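Local coordinates for protein disulfide-isomerase A4 (Rattus norvegicus, PDB 3EC3) that catalyses, in the endoplasmic reticulum, the rearrangement of disulfide bonds in proteins, this chain being its noncatalytic b and b' thioredoxin-like domains, at residues Y130-F144 and Y169-V183. The protein carries 1 engineered substitution. Residues are numbered along the deposited sequence; the frame is centred on the assembly and turned at random.
Sequences YSKRPLVVVYYSVDF and YTFAIADEEDYATEV
Strands 135-140 and 170-175 are the two parallel strands of a beta-alpha-beta unit in the second thioredoxin-like domain, with helix 149-163 as the crossover. Backbone bonds alternate between them: Thr170 N bonds to Pro134 O at one end and Glu176 N to Tyr140 O at the other. Val136 and Phe171 lie side by side; Val136 also touches Val223 of helix 216-227 and Phe171 touches Ala163 of helix 149-163. Val136 CB sits over the Phe171 ring in a CH-pi contact, 4.0 Å from its centroid. Tyr139 lies on the other face of the sheet. Tyr139 CG stands anti to the carbonyl carbon (chi1 -57°), which carries the ring over to helix 180-185. Val137 CG1 and Val183 CG2 pack on opposite faces of this ring. Tyr139 OH donates to Glu182 OE2 at 2.6 Å, from above the carboxylate plane. Arg121 forms a salt bridge with the same oxygen. A phenylalanine in place of Tyr139 would probably keep the valine packing but leave Glu182 without its hydroxyl partner. At the end of strand 170-175, Asp175 OD1 accepts Asp178 N in an Asx motif. Asp175 OD2 uses the anti lone pair to accept Val142 N at 3.0 Å.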
ATOM      1  N   TYR A 130       2.210   7.718   2.390  1.00 20.90           N
ATOM      2  CA  TYR A 130       3.079   7.999   1.242  1.00 20.68           C
ATOM      3  C   TYR A 130       4.108   9.086   1.516  1.00 21.50           C
ATOM      4  O   TYR A 130       4.274  10.021   0.714  1.00 20.25           O
ATOM      5  CB  TYR A 130       2.257   8.271   0.004  1.00 19.77           C
ATOM      6  CG  TYR A 130       1.686   6.970  -0.520  1.00 18.65           C
ATOM      7  CD1 TYR A 130       0.367   6.636  -0.293  1.00 18.87           C
ATOM      8  CD2 TYR A 130       2.504   6.066  -1.203  1.00 19.86           C
ATOM      9  CE1 TYR A 130      -0.179   5.408  -0.759  1.00 18.87           C
ATOM     10  CE2 TYR A 130       1.986   4.842  -1.676  1.00 21.01           C
ATOM     11  CZ  TYR A 130       0.644   4.544  -1.466  1.00 19.69           C
ATOM     12  OH  TYR A 130       0.178   3.334  -1.903  1.00 19.93           O
ATOM     13  N   SER A 131       4.808   8.883   2.632  1.00 21.94           N
ATOM     14  CA  SER A 131       5.853   9.767   3.093  1.00 23.17           C
ATOM     15  C   SER A 131       7.195   9.356   2.546  1.00 23.25           C
ATOM     16  O   SER A 131       8.057  10.211   2.377  1.00 23.89           O
ATOM     17  CB  SER A 131       5.911   9.751   4.612  1.00 22.76           C
ATOM     18  OG  SER A 131       5.706  11.058   5.057  1.00 27.24           O
ATOM     19  N   LYS A 132       7.382   8.070   2.237  1.00 23.81           N
ATOM     20  CA  LYS A 132       8.695   7.605   1.784  1.00 24.73           C
ATOM     21  C   LYS A 132       9.025   8.197   0.416  1.00 23.35           C
ATOM     22  O   LYS A 132       8.137   8.364  -0.413  1.00 23.29           O
ATOM     23  CB  LYS A 132       8.798   6.071   1.773  1.00 25.35           C
ATOM     24  CG  LYS A 132      10.268   5.593   1.684  1.00 28.57           C
ATOM     25  CD  LYS A 132      10.443   4.108   1.993  1.00 27.91           C
ATOM     26  CE  LYS A 132      11.949   3.763   2.006  1.00 31.52           C
ATOM     27  NZ  LYS A 132      12.141   2.298   2.265  1.00 36.83           N
ATOM     28  N   ARG A 133      10.299   8.519   0.193  1.00 22.09           N
ATOM     29  CA  ARG A 133      10.784   9.048  -1.093  1.00 21.43           C
ATOM     30  C   ARG A 133      12.053   8.279  -1.521  1.00 21.42           C
ATOM     31  O   ARG A 133      12.804   7.758  -0.653  1.00 21.34           O
ATOM     32  CB  ARG A 133      11.109  10.558  -1.009  1.00 22.08           C
ATOM     33  CG  ARG A 133      10.006  11.443  -0.510  1.00 21.15           C
ATOM     34  CD  ARG A 133       9.099  11.880  -1.645  1.00 22.48           C
ATOM     35  NE  ARG A 133       7.975  12.695  -1.191  1.00 22.44           N
ATOM     36  CZ  ARG A 133       6.858  12.215  -0.640  1.00 25.91           C
ATOM     37  NH1 ARG A 133       6.694  10.911  -0.461  1.00 23.33           N
ATOM     38  NH2 ARG A 133       5.891  13.046  -0.287  1.00 27.19           N
ATOM     39  N   PRO A 134      12.307   8.207  -2.843  1.00 20.09           N
ATOM     40  CA  PRO A 134      11.461   8.728  -3.944  1.00 19.92           C
ATOM     41  C   PRO A 134      10.090   8.027  -4.136  1.00 19.18           C
ATOM     42  O   PRO A 134       9.963   6.825  -3.906  1.00 20.37           O
ATOM     43  CB  PRO A 134      12.323   8.516  -5.197  1.00 18.99           C
ATOM     44  CG  PRO A 134      13.741   8.368  -4.684  1.00 19.82           C
ATOM     45  CD  PRO A 134      13.559   7.630  -3.352  1.00 20.69           C
ATOM     46  N   LEU A 135       9.103   8.788  -4.591  1.00 19.28           N
ATOM     47  CA  LEU A 135       7.745   8.286  -4.805  1.00 18.59           C
ATOM     48  C   LEU A 135       7.341   8.565  -6.254  1.00 19.22           C
ATOM     49  O   LEU A 135       7.395   9.727  -6.720  1.00 19.34           O
ATOM     50  CB  LEU A 135       6.772   8.966  -3.846  1.00 17.14           C
ATOM     51  CG  LEU A 135       5.277   8.802  -4.143  1.00 16.23           C
ATOM     52  CD1 LEU A 135       4.809   7.349  -3.948  1.00 15.34           C
ATOM     53  CD2 LEU A 135       4.505   9.753  -3.220  1.00 12.85           C
ATOM     54  N   VAL A 136       6.958   7.508  -6.966  1.00 18.29           N
ATOM     55  CA  VAL A 136       6.514   7.643  -8.356  1.00 17.57           C
ATOM     56  C   VAL A 136       4.986   7.695  -8.299  1.00 18.18           C
ATOM     57  O   VAL A 136       4.388   6.780  -7.784  1.00 18.07           O
ATOM     58  CB  VAL A 136       7.009   6.466  -9.235  1.00 16.88           C
ATOM     59  CG1 VAL A 136       6.501   6.616 -10.720  1.00 18.45           C
ATOM     60  CG2 VAL A 136       8.541   6.352  -9.193  1.00 17.30           C
ATOM     61  N   VAL A 137       4.362   8.776  -8.776  1.00 17.84           N
ATOM     62  CA  VAL A 137       2.900   8.901  -8.780  1.00 18.61           C
ATOM     63  C   VAL A 137       2.318   8.884 -10.184  1.00 18.32           C
ATOM     64  O   VAL A 137       2.783   9.622 -11.044  1.00 18.64           O
ATOM     65  CB  VAL A 137       2.432  10.205  -8.101  1.00 18.08           C
ATOM     66  CG1 VAL A 137       0.848  10.198  -8.002  1.00 19.70           C
ATOM     67  CG2 VAL A 137       3.069  10.338  -6.691  1.00 17.37           C
ATOM     68  N   VAL A 138       1.298   8.046 -10.413  1.00 19.16           N
ATOM     69  CA  VAL A 138       0.599   7.992 -11.694  1.00 18.73           C
ATOM     70  C   VAL A 138      -0.837   8.521 -11.507  1.00 19.59           C
ATOM     71  O   VAL A 138      -1.638   7.968 -10.735  1.00 18.67           O
ATOM     72  CB  VAL A 138       0.648   6.575 -12.340  1.00 18.05           C
ATOM     73  CG1 VAL A 138      -0.195   6.500 -13.621  1.00 18.97           C
ATOM     74  CG2 VAL A 138       2.118   6.161 -12.632  1.00 20.03           C
ATOM     75  N   TYR A 139      -1.144   9.607 -12.224  1.00 19.87           N
ATOM     76  CA  TYR A 139      -2.408  10.316 -12.058  1.00 20.06           C
ATOM     77  C   TYR A 139      -3.424   9.986 -13.160  1.00 20.06           C
ATOM     78  O   TYR A 139      -3.115  10.060 -14.356  1.00 20.14           O
ATOM     79  CB  TYR A 139      -2.175  11.831 -12.109  1.00 20.64           C
ATOM     80  CG  TYR A 139      -1.198  12.384 -11.093  1.00 20.33           C
ATOM     81  CD1 TYR A 139       0.145  12.529 -11.407  1.00 20.80           C
ATOM     82  CD2 TYR A 139      -1.626  12.803  -9.836  1.00 21.84           C
ATOM     83  CE1 TYR A 139       1.056  13.064 -10.487  1.00 21.58           C
ATOM     84  CE2 TYR A 139      -0.708  13.334  -8.897  1.00 21.12           C
ATOM     85  CZ  TYR A 139       0.625  13.451  -9.244  1.00 22.60           C
ATOM     86  OH  TYR A 139       1.551  13.968  -8.358  1.00 23.87           O
ATOM     87  N   TYR A 140      -4.638   9.681 -12.747  1.00 19.69           N
ATOM     88  CA  TYR A 140      -5.742   9.454 -13.669  1.00 20.73           C
ATOM     89  C   TYR A 140      -7.068   9.428 -12.926  1.00 20.14           C
ATOM     90  O   TYR A 140      -7.131   9.787 -11.769  1.00 20.26           O
ATOM     91  CB  TYR A 140      -5.552   8.191 -14.544  1.00 19.48           C
ATOM     92  CG  TYR A 140      -5.460   6.851 -13.820  1.00 20.84           C
ATOM     93  CD1 TYR A 140      -4.244   6.411 -13.280  1.00 18.97           C
ATOM     94  CD2 TYR A 140      -6.571   6.001 -13.743  1.00 19.75           C
ATOM     95  CE1 TYR A 140      -4.138   5.166 -12.668  1.00 18.80           C
ATOM     96  CE2 TYR A 140      -6.487   4.745 -13.113  1.00 20.53           C
ATOM     97  CZ  TYR A 140      -5.252   4.347 -12.583  1.00 19.42           C
ATOM     98  OH  TYR A 140      -5.141   3.129 -11.993  1.00 18.76           O
ATOM     99  N   SER A 141      -8.134   9.008 -13.598  1.00 20.86           N
ATOM    100  CA  SER A 141      -9.429   8.899 -12.928  1.00 20.83           C
ATOM    101  C   SER A 141      -9.508   7.580 -12.175  1.00 20.92           C
ATOM    102  O   SER A 141      -9.686   6.520 -12.788  1.00 22.98           O
ATOM    103  CB  SER A 141     -10.581   9.047 -13.950  1.00 21.54           C
ATOM    104  OG  SER A 141     -11.830   8.825 -13.334  1.00 23.35           O
ATOM    105  N   VAL A 142      -9.359   7.626 -10.849  1.00 20.02           N
ATOM    106  CA  VAL A 142      -9.237   6.381 -10.046  1.00 19.35           C
ATOM    107  C   VAL A 142     -10.589   6.067  -9.433  1.00 19.13           C
ATOM    108  O   VAL A 142     -11.120   6.879  -8.694  1.00 19.35           O
ATOM    109  CB  VAL A 142      -8.134   6.528  -8.932  1.00 20.52           C
ATOM    110  CG1 VAL A 142      -8.144   5.300  -7.986  1.00 17.85           C
ATOM    111  CG2 VAL A 142      -6.756   6.676  -9.596  1.00 19.84           C
ATOM    112  N   ASP A 143     -11.180   4.917  -9.770  1.00 17.74           N
ATOM    113  CA  ASP A 143     -12.528   4.653  -9.326  1.00 17.44           C
ATOM    114  C   ASP A 143     -12.679   3.133  -9.220  1.00 16.77           C
ATOM    115  O   ASP A 143     -12.688   2.430 -10.243  1.00 17.92           O
ATOM    116  CB  ASP A 143     -13.545   5.298 -10.303  1.00 18.00           C
ATOM    117  CG  ASP A 143     -14.991   5.100  -9.865  1.00 19.80           C
ATOM    118  OD1 ASP A 143     -15.225   4.239  -8.990  1.00 18.44           O
ATOM    119  OD2 ASP A 143     -15.879   5.816 -10.383  1.00 19.70           O
ATOM    120  N   PHE A 144     -12.773   2.630  -7.978  1.00 16.30           N
ATOM    121  CA  PHE A 144     -12.857   1.196  -7.727  1.00 16.69           C
ATOM    122  C   PHE A 144     -14.303   0.660  -7.635  1.00 17.87           C
ATOM    123  O   PHE A 144     -14.527  -0.523  -7.254  1.00 18.33           O
ATOM    124  CB  PHE A 144     -12.066   0.833  -6.446  1.00 18.11           C
ATOM    125  CG  PHE A 144     -10.585   0.982  -6.614  1.00 19.31           C
ATOM    126  CD1 PHE A 144      -9.920   2.099  -6.102  1.00 20.66           C
ATOM    127  CD2 PHE A 144      -9.856  -0.024  -7.261  1.00 16.84           C
ATOM    128  CE1 PHE A 144      -8.504   2.247  -6.302  1.00 18.53           C
ATOM    129  CE2 PHE A 144      -8.458   0.110  -7.476  1.00 20.36           C
ATOM    130  CZ  PHE A 144      -7.797   1.253  -6.944  1.00 18.13           C
ATOM    131  N   TYR A 169      12.034   2.330  -5.242  1.00 17.17           N
ATOM    132  CA  TYR A 169      11.102   3.463  -5.219  1.00 16.83           C
ATOM    133  C   TYR A 169       9.704   2.963  -4.838  1.00 17.28           C
ATOM    134  O   TYR A 169       9.382   1.807  -5.095  1.00 16.93           O
ATOM    135  CB  TYR A 169      11.021   4.128  -6.608  1.00 18.46           C
ATOM    136  CG  TYR A 169      12.386   4.492  -7.170  1.00 19.23           C
ATOM    137  CD1 TYR A 169      13.383   5.028  -6.337  1.00 19.35           C
ATOM    138  CD2 TYR A 169      12.675   4.310  -8.528  1.00 21.73           C
ATOM    139  CE1 TYR A 169      14.662   5.382  -6.838  1.00 21.29           C
ATOM    140  CE2 TYR A 169      13.950   4.663  -9.046  1.00 21.48           C
ATOM    141  CZ  TYR A 169      14.922   5.188  -8.205  1.00 20.70           C
ATOM    142  OH  TYR A 169      16.155   5.514  -8.728  1.00 20.99           O
ATOM    143  N   THR A 170       8.911   3.844  -4.238  1.00 16.15           N
ATOM    144  CA  THR A 170       7.477   3.572  -3.931  1.00 15.36           C
ATOM    145  C   THR A 170       6.656   4.085  -5.132  1.00 16.22           C
ATOM    146  O   THR A 170       6.979   5.134  -5.687  1.00 16.94           O
ATOM    147  CB  THR A 170       7.072   4.301  -2.661  1.00 15.62           C
ATOM    148  OG1 THR A 170       8.013   3.978  -1.600  1.00 13.70           O
ATOM    149  CG2 THR A 170       5.631   3.950  -2.249  1.00 14.98           C
ATOM    150  N   PHE A 171       5.660   3.309  -5.582  1.00 15.23           N
ATOM    151  CA  PHE A 171       4.804   3.709  -6.723  1.00 15.57           C
ATOM    152  C   PHE A 171       3.385   3.759  -6.185  1.00 16.83           C
ATOM    153  O   PHE A 171       3.013   2.961  -5.288  1.00 16.52           O
ATOM    154  CB  PHE A 171       4.843   2.675  -7.829  1.00 14.04           C
ATOM    155  CG  PHE A 171       6.154   2.607  -8.624  1.00 17.68           C
ATOM    156  CD1 PHE A 171       7.326   2.131  -8.069  1.00 16.79           C
ATOM    157  CD2 PHE A 171       6.166   2.975  -9.973  1.00 16.27           C
ATOM    158  CE1 PHE A 171       8.508   2.044  -8.827  1.00 16.39           C
ATOM    159  CE2 PHE A 171       7.351   2.898 -10.745  1.00 13.90           C
ATOM    160  CZ  PHE A 171       8.519   2.437 -10.170  1.00 14.38           C
ATOM    161  N   ALA A 172       2.599   4.702  -6.694  1.00 16.81           N
ATOM    162  CA  ALA A 172       1.188   4.794  -6.300  1.00 16.82           C
ATOM    163  C   ALA A 172       0.395   5.344  -7.465  1.00 18.13           C
ATOM    164  O   ALA A 172       0.947   6.110  -8.304  1.00 19.24           O
ATOM    165  CB  ALA A 172       1.035   5.707  -5.082  1.00 16.81           C
ATOM    166  N   ILE A 173      -0.888   4.994  -7.535  1.00 16.72           N
ATOM    167  CA  ILE A 173      -1.769   5.693  -8.472  1.00 16.51           C
ATOM    168  C   ILE A 173      -2.488   6.774  -7.643  1.00 16.21           C
ATOM    169  O   ILE A 173      -2.650   6.633  -6.416  1.00 15.99           O
ATOM    170  CB  ILE A 173      -2.791   4.716  -9.132  1.00 16.42           C
ATOM    171  CG1 ILE A 173      -3.734   4.145  -8.063  1.00 18.18           C
ATOM    172  CG2 ILE A 173      -2.033   3.640 -10.015  1.00 16.02           C
ATOM    173  CD1 ILE A 173      -4.915   3.346  -8.670  1.00 16.70           C
ATOM    174  N   ALA A 174      -2.903   7.853  -8.294  1.00 17.65           N
ATOM    175  CA  ALA A 174      -3.518   8.982  -7.601  1.00 18.74           C
ATOM    176  C   ALA A 174      -4.631   9.534  -8.488  1.00 20.45           C
ATOM    177  O   ALA A 174      -4.505   9.544  -9.722  1.00 18.61           O
ATOM    178  CB  ALA A 174      -2.485  10.073  -7.300  1.00 18.84           C
ATOM    179  N   ASP A 175      -5.737   9.943  -7.865  1.00 20.80           N
ATOM    180  CA  ASP A 175      -6.830  10.497  -8.652  1.00 23.59           C
ATOM    181  C   ASP A 175      -6.482  11.919  -9.122  1.00 24.44           C
ATOM    182  O   ASP A 175      -6.027  12.737  -8.332  1.00 24.22           O
ATOM    183  CB  ASP A 175      -8.144  10.505  -7.875  1.00 22.56           C
ATOM    184  CG  ASP A 175      -9.277  11.039  -8.708  1.00 22.78           C
ATOM    185  OD1 ASP A 175      -9.693  12.181  -8.478  1.00 23.47           O
ATOM    186  OD2 ASP A 175      -9.668  10.375  -9.677  1.00 19.77           O
ATOM    187  N   GLU A 176      -6.698  12.201 -10.405  1.00 28.16           N
ATOM    188  CA  GLU A 176      -6.241  13.502 -10.987  1.00 30.87           C
ATOM    189  C   GLU A 176      -6.986  14.720 -10.441  1.00 31.86           C
ATOM    190  O   GLU A 176      -6.410  15.823 -10.386  1.00 32.82           O
ATOM    191  CB  GLU A 176      -6.287  13.489 -12.520  1.00 30.48           C
ATOM    192  CG  GLU A 176      -7.635  13.123 -13.090  1.00 33.11           C
ATOM    193  CD  GLU A 176      -7.612  12.885 -14.598  1.00 34.51           C
ATOM    194  OE1 GLU A 176      -6.571  13.131 -15.245  1.00 38.39           O
ATOM    195  OE2 GLU A 176      -8.662  12.480 -15.145  1.00 40.20           O
ATOM    196  N   GLU A 177      -8.244  14.515 -10.055  1.00 32.80           N
ATOM    197  CA  GLU A 177      -9.110  15.548  -9.439  1.00 33.83           C
ATOM    198  C   GLU A 177      -8.730  15.767  -7.975  1.00 33.78           C
ATOM    199  O   GLU A 177      -8.535  16.912  -7.544  1.00 32.92           O
ATOM    200  CB  GLU A 177     -10.593  15.145  -9.498  1.00 34.52           C
ATOM    201  CG  GLU A 177     -11.312  15.469 -10.799  1.00 39.00           C
ATOM    202  CD  GLU A 177     -12.816  15.796 -10.612  1.00 44.33           C
ATOM    203  OE1 GLU A 177     -13.222  16.256  -9.516  1.00 46.21           O
ATOM    204  OE2 GLU A 177     -13.595  15.600 -11.578  1.00 47.02           O
ATOM    205  N   ASP A 178      -8.626  14.666  -7.223  1.00 33.41           N
ATOM    206  CA  ASP A 178      -8.098  14.667  -5.852  1.00 34.46           C
ATOM    207  C   ASP A 178      -6.819  15.491  -5.783  1.00 34.50           C
ATOM    208  O   ASP A 178      -6.619  16.291  -4.849  1.00 34.26           O
ATOM    209  CB  ASP A 178      -7.809  13.221  -5.372  1.00 34.89           C
ATOM    210  CG  ASP A 178      -7.599  13.122  -3.853  1.00 37.97           C
ATOM    211  OD1 ASP A 178      -7.984  14.056  -3.099  1.00 39.20           O
ATOM    212  OD2 ASP A 178      -7.053  12.096  -3.397  1.00 39.34           O
ATOM    213  N   TYR A 179      -5.960  15.320  -6.780  1.00 33.87           N
ATOM    214  CA  TYR A 179      -4.687  16.062  -6.801  1.00 34.34           C
ATOM    215  C   TYR A 179      -4.610  17.155  -7.863  1.00 34.47           C
ATOM    216  O   TYR A 179      -3.536  17.437  -8.398  1.00 35.10           O
ATOM    217  CB  TYR A 179      -3.515  15.085  -6.927  1.00 34.11           C
ATOM    218  CG  TYR A 179      -3.258  14.344  -5.644  1.00 34.46           C
ATOM    219  CD1 TYR A 179      -3.813  13.087  -5.417  1.00 34.72           C
ATOM    220  CD2 TYR A 179      -2.460  14.910  -4.640  1.00 36.03           C
ATOM    221  CE1 TYR A 179      -3.575  12.393  -4.226  1.00 33.82           C
ATOM    222  CE2 TYR A 179      -2.220  14.225  -3.438  1.00 35.15           C
ATOM    223  CZ  TYR A 179      -2.774  12.973  -3.242  1.00 35.28           C
ATOM    224  OH  TYR A 179      -2.542  12.315  -2.047  1.00 34.08           O
ATOM    225  N   ALA A 180      -5.753  17.766  -8.163  1.00 35.18           N
ATOM    226  CA  ALA A 180      -5.844  18.833  -9.178  1.00 35.85           C
ATOM    227  C   ALA A 180      -4.731  19.886  -9.070  1.00 36.31           C
ATOM    228  O   ALA A 180      -4.045  20.204 -10.068  1.00 36.20           O
ATOM    229  CB  ALA A 180      -7.233  19.501  -9.136  1.00 35.29           C
ATOM    230  N   THR A 181      -4.545  20.417  -7.867  1.00 36.53           N
ATOM    231  CA  THR A 181      -3.597  21.508  -7.709  1.00 37.66           C
ATOM    232  C   THR A 181      -2.146  21.034  -7.699  1.00 37.47           C
ATOM    233  O   THR A 181      -1.280  21.741  -8.191  1.00 38.13           O
ATOM    234  CB  THR A 181      -3.970  22.532  -6.575  1.00 37.57           C
ATOM    235  OG1 THR A 181      -2.781  23.165  -6.092  1.00 38.23           O
ATOM    236  CG2 THR A 181      -4.701  21.869  -5.410  1.00 39.09           C
ATOM    237  N   GLU A 182      -1.889  19.825  -7.193  1.00 37.83           N
ATOM    238  CA  GLU A 182      -0.584  19.197  -7.368  1.00 37.48           C
ATOM    239  C   GLU A 182      -0.256  19.033  -8.862  1.00 37.38           C
ATOM    240  O   GLU A 182       0.885  19.301  -9.270  1.00 37.47           O
ATOM    241  CB  GLU A 182      -0.535  17.830  -6.661  1.00 37.12           C
ATOM    242  CG  GLU A 182       0.814  17.167  -6.733  1.00 38.67           C
ATOM    243  CD  GLU A 182       0.879  15.965  -5.848  1.00 39.21           C
ATOM    244  OE1 GLU A 182       1.354  16.108  -4.709  1.00 40.39           O
ATOM    245  OE2 GLU A 182       0.412  14.890  -6.270  1.00 40.57           O
ATOM    246  N   VAL A 183      -1.272  18.584  -9.664  1.00 37.66           N
ATOM    247  CA  VAL A 183      -1.118  18.372 -11.116  1.00 38.21           C
ATOM    248  C   VAL A 183      -0.886  19.669 -11.909  1.00 39.55           C
ATOM    249  O   VAL A 183      -0.072  19.696 -12.847  1.00 39.66           O
ATOM    250  CB  VAL A 183      -2.358  17.627 -11.679  1.00 38.68           C
ATOM    251  CG1 VAL A 183      -2.366  17.605 -13.220  1.00 37.68           C
ATOM    252  CG2 VAL A 183      -2.416  16.193 -11.104  1.00 37.66           C
TER
HETATM  253  O   HOH W   1       2.132   1.702  -3.171  1.00 20.54           O
HETATM  254  O   HOH W   2      10.224   5.375  -1.580  1.00 30.80           O
HETATM  255  O   HOH W   3     -11.151  11.628 -11.505  1.00 31.31           O